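Glycoside hydrolase, GH17 family (Formosa sp. Hel1_33_131, PDB 6FCG) probably hydrolyses internal beta-1,3-glucosidic bonds of laminarin, the storage glucan of marine microalgae, as an endo-acting laminarinase. Local coordinates at residues W384-D388 and K389-E393. Residues are numbered along the deposited sequence; the frame is centred on the assembly and turned at random.
Sequences WDLVD and KGVFE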
ATOM      1  N   TRP A 384     -16.794  35.234   8.589  1.00 28.27           N
ATOM      2  CA  TRP A 384     -18.223  35.155   8.985  1.00 28.36           C
ATOM      3  C   TRP A 384     -18.603  36.269   9.921  1.00 29.59           C
ATOM      4  O   TRP A 384     -19.669  36.834   9.808  1.00 31.77           O
ATOM      5  CB  TRP A 384     -18.512  33.850   9.719  1.00 28.09           C
ATOM      6  CG  TRP A 384     -18.575  32.612   8.885  1.00 25.97           C
ATOM      7  CD1 TRP A 384     -18.288  32.483   7.548  1.00 25.05           C
ATOM      8  CD2 TRP A 384     -18.933  31.329   9.349  1.00 23.49           C
ATOM      9  NE1 TRP A 384     -18.457  31.185   7.168  1.00 23.77           N
ATOM     10  CE2 TRP A 384     -18.848  30.457   8.263  1.00 23.68           C
ATOM     11  CE3 TRP A 384     -19.316  30.825  10.596  1.00 24.42           C
ATOM     12  CZ2 TRP A 384     -19.125  29.091   8.384  1.00 24.76           C
ATOM     13  CZ3 TRP A 384     -19.610  29.489  10.714  1.00 24.29           C
ATOM     14  CH2 TRP A 384     -19.509  28.629   9.612  1.00 24.28           C
ATOM     15  N   ASP A 385     -17.715  36.588  10.838  1.00 33.63           N
ATOM     16  CA  ASP A 385     -17.983  37.609  11.823  1.00 38.38           C
ATOM     17  C   ASP A 385     -18.261  38.954  11.137  1.00 35.96           C
ATOM     18  O   ASP A 385     -19.207  39.648  11.492  1.00 35.33           O
ATOM     19  CB  ASP A 385     -16.798  37.694  12.786  1.00 47.00           C
ATOM     20  CG  ASP A 385     -17.163  38.293  14.118  1.00 56.47           C
ATOM     21  OD1 ASP A 385     -18.064  39.166  14.180  1.00 63.16           O
ATOM     22  OD2 ASP A 385     -16.504  37.909  15.111  1.00 66.40           O
ATOM     23  N   LEU A 386     -17.450  39.301  10.145  1.00 35.01           N
ATOM     24  CA  LEU A 386     -17.664  40.522   9.370  1.00 34.01           C
ATOM     25  C   LEU A 386     -18.943  40.536   8.560  1.00 31.83           C
ATOM     26  O   LEU A 386     -19.541  41.597   8.402  1.00 34.73           O
ATOM     27  CB  LEU A 386     -16.514  40.780   8.408  1.00 35.04           C
ATOM     28  CG  LEU A 386     -15.132  41.030   9.022  1.00 38.72           C
ATOM     29  CD1 LEU A 386     -14.116  41.448   7.952  1.00 40.09           C
ATOM     30  CD2 LEU A 386     -15.159  42.076  10.135  1.00 39.18           C
ATOM     31  N   VAL A 387     -19.361  39.400   8.024  1.00 28.15           N
ATOM     32  CA  VAL A 387     -20.651  39.350   7.336  1.00 29.69           C
ATOM     33  C   VAL A 387     -21.780  39.736   8.306  1.00 32.11           C
ATOM     34  O   VAL A 387     -22.652  40.532   7.961  1.00 31.48           O
ATOM     35  CB  VAL A 387     -20.943  37.972   6.696  1.00 27.49           C
ATOM     36  CG1 VAL A 387     -22.357  37.895   6.113  1.00 26.01           C
ATOM     37  CG2 VAL A 387     -19.924  37.692   5.608  1.00 27.63           C
ATOM     38  N   ASP A 388     -21.744  39.174   9.515  1.00 34.97           N
ATOM     39  CA  ASP A 388     -22.757  39.445  10.556  1.00 36.16           C
ATOM     40  C   ASP A 388     -22.806  40.914  10.968  1.00 36.16           C
ATOM     41  O   ASP A 388     -23.877  41.443  11.210  1.00 35.36           O
ATOM     42  CB  ASP A 388     -22.531  38.564  11.810  1.00 36.13           C
ATOM     43  CG  ASP A 388     -22.735  37.070  11.544  1.00 34.63           C
ATOM     44  OD1 ASP A 388     -23.276  36.716  10.463  1.00 35.52           O
ATOM     45  OD2 ASP A 388     -22.325  36.267  12.407  1.00 31.06           O
ATOM     46  N   LYS A 389     -21.653  41.569  11.024  1.00 37.50           N
ATOM     47  CA  LYS A 389     -21.618  42.982  11.362  1.00 42.97           C
ATOM     48  C   LYS A 389     -22.155  43.851  10.217  1.00 40.02           C
ATOM     49  O   LYS A 389     -22.257  45.055  10.403  1.00 40.91           O
ATOM     50  CB  LYS A 389     -20.199  43.469  11.717  1.00 48.45           C
ATOM     51  CG  LYS A 389     -19.398  42.585  12.656  1.00 56.69           C
ATOM     52  CD  LYS A 389     -19.147  43.159  14.037  1.00 66.05           C
ATOM     53  CE  LYS A 389     -17.994  42.392  14.690  1.00 71.15           C
ATOM     54  NZ  LYS A 389     -17.706  42.773  16.101  1.00 73.32           N
ATOM     55  N   GLY A 390     -22.437  43.277   9.043  1.00 36.07           N
ATOM     56  CA  GLY A 390     -22.971  44.034   7.919  1.00 35.13           C
ATOM     57  C   GLY A 390     -21.944  44.740   7.037  1.00 35.04           C
ATOM     58  O   GLY A 390     -22.317  45.505   6.148  1.00 38.26           O
ATOM     59  N   VAL A 391     -20.663  44.440   7.229  1.00 32.94           N
ATOM     60  CA  VAL A 391     -19.570  45.080   6.498  1.00 31.61           C
ATOM     61  C   VAL A 391     -19.715  44.989   4.966  1.00 30.29           C
ATOM     62  O   VAL A 391     -19.328  45.922   4.266  1.00 28.57           O
ATOM     63  CB  VAL A 391     -18.195  44.507   6.967  1.00 34.29           C
ATOM     64  CG1 VAL A 391     -17.023  44.971   6.097  1.00 34.38           C
ATOM     65  CG2 VAL A 391     -17.927  44.926   8.409  1.00 33.51           C
ATOM     66  N   PHE A 392     -20.280  43.890   4.453  1.00 29.62           N
ATOM     67  CA  PHE A 392     -20.420  43.696   3.007  1.00 28.44           C
ATOM     68  C   PHE A 392     -21.823  43.936   2.507  1.00 28.73           C
ATOM     69  O   PHE A 392     -22.156  43.590   1.392  1.00 27.20           O
ATOM     70  CB  PHE A 392     -19.999  42.287   2.593  1.00 26.81           C
ATOM     71  CG  PHE A 392     -18.642  41.904   3.068  1.00 26.40           C
ATOM     72  CD1 PHE A 392     -17.511  42.485   2.519  1.00 27.40           C
ATOM     73  CD2 PHE A 392     -18.482  40.989   4.087  1.00 26.41           C
ATOM     74  CE1 PHE A 392     -16.244  42.149   2.987  1.00 25.96           C
ATOM     75  CE2 PHE A 392     -17.216  40.652   4.558  1.00 24.84           C
ATOM     76  CZ  PHE A 392     -16.103  41.234   4.012  1.00 24.08           C
ATOM     77  N   GLU A 393     -22.663  44.547   3.312  1.00 30.10           N
ATOM     78  CA  GLU A 393     -24.048  44.741   2.909  1.00 31.46           C
ATOM     79  C   GLU A 393     -24.191  45.691   1.677  1.00 29.63           C
ATOM     80  O   GLU A 393     -23.523  46.730   1.573  1.00 29.31           O
ATOM     81  CB  GLU A 393     -24.810  45.115   4.161  1.00 35.68           C
ATOM     82  CG  GLU A 393     -26.300  45.295   3.941  1.00 41.32           C
ATOM     83  CD  GLU A 393     -27.159  44.374   4.762  1.00 42.80           C
ATOM     84  OE1 GLU A 393     -26.963  44.264   5.988  1.00 46.79           O
ATOM     85  OE2 GLU A 393     -28.069  43.788   4.160  1.00 45.25           O
TER
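Lys389, Gly390 and Val391 each turn a backbone N-H back into the last turn of helix 384-388. Lys389 N bonds to Asp385 O at 3.1 Å, in the spacing of an ordinary helical turn. The chain then leaves the helix at Gly390, where a positive phi (85°) and two backbone hydrogen bonds together make a Schellman motif: Val391 N donates to Leu386 O at 3.3 Å, and Gly390 N donates to Val387 O at 3.0 Å. A type I turn from Gly390 to Glu393 follows and brings the Phe392 ring back against Leu386 and Val387.

The apolar contacts gather around that ring. Val387 CG2 comes in at the ring edge, 3.9 Å from Phe392 CD2, and Leu386 CB lies as close to CE2 but obliquely. Val387 CG1 is anti to the backbone N (chi1 174°), which places CG2 beside that N and facing Phe392. Val391 CG1 covers one face of the ring, over its centre.

On the polar side, the bent aliphatic chain of Lys389 passes the Asp385 carboxylate; Lys389 NZ stays 4.1 Å from Asp385 OD1, beyond a salt bridge. Asp388 OD1 makes a salt bridge with Lys404.

The cap lies near the surface of the TIM-barrel fold, but Phe392 turns inward, meeting Phe373 edge-to-face and Ile77 of helix 68-80. Val391 packs against Ala80, so the helix end is joined to helix 68-80 before the chain continues to strand 396-397.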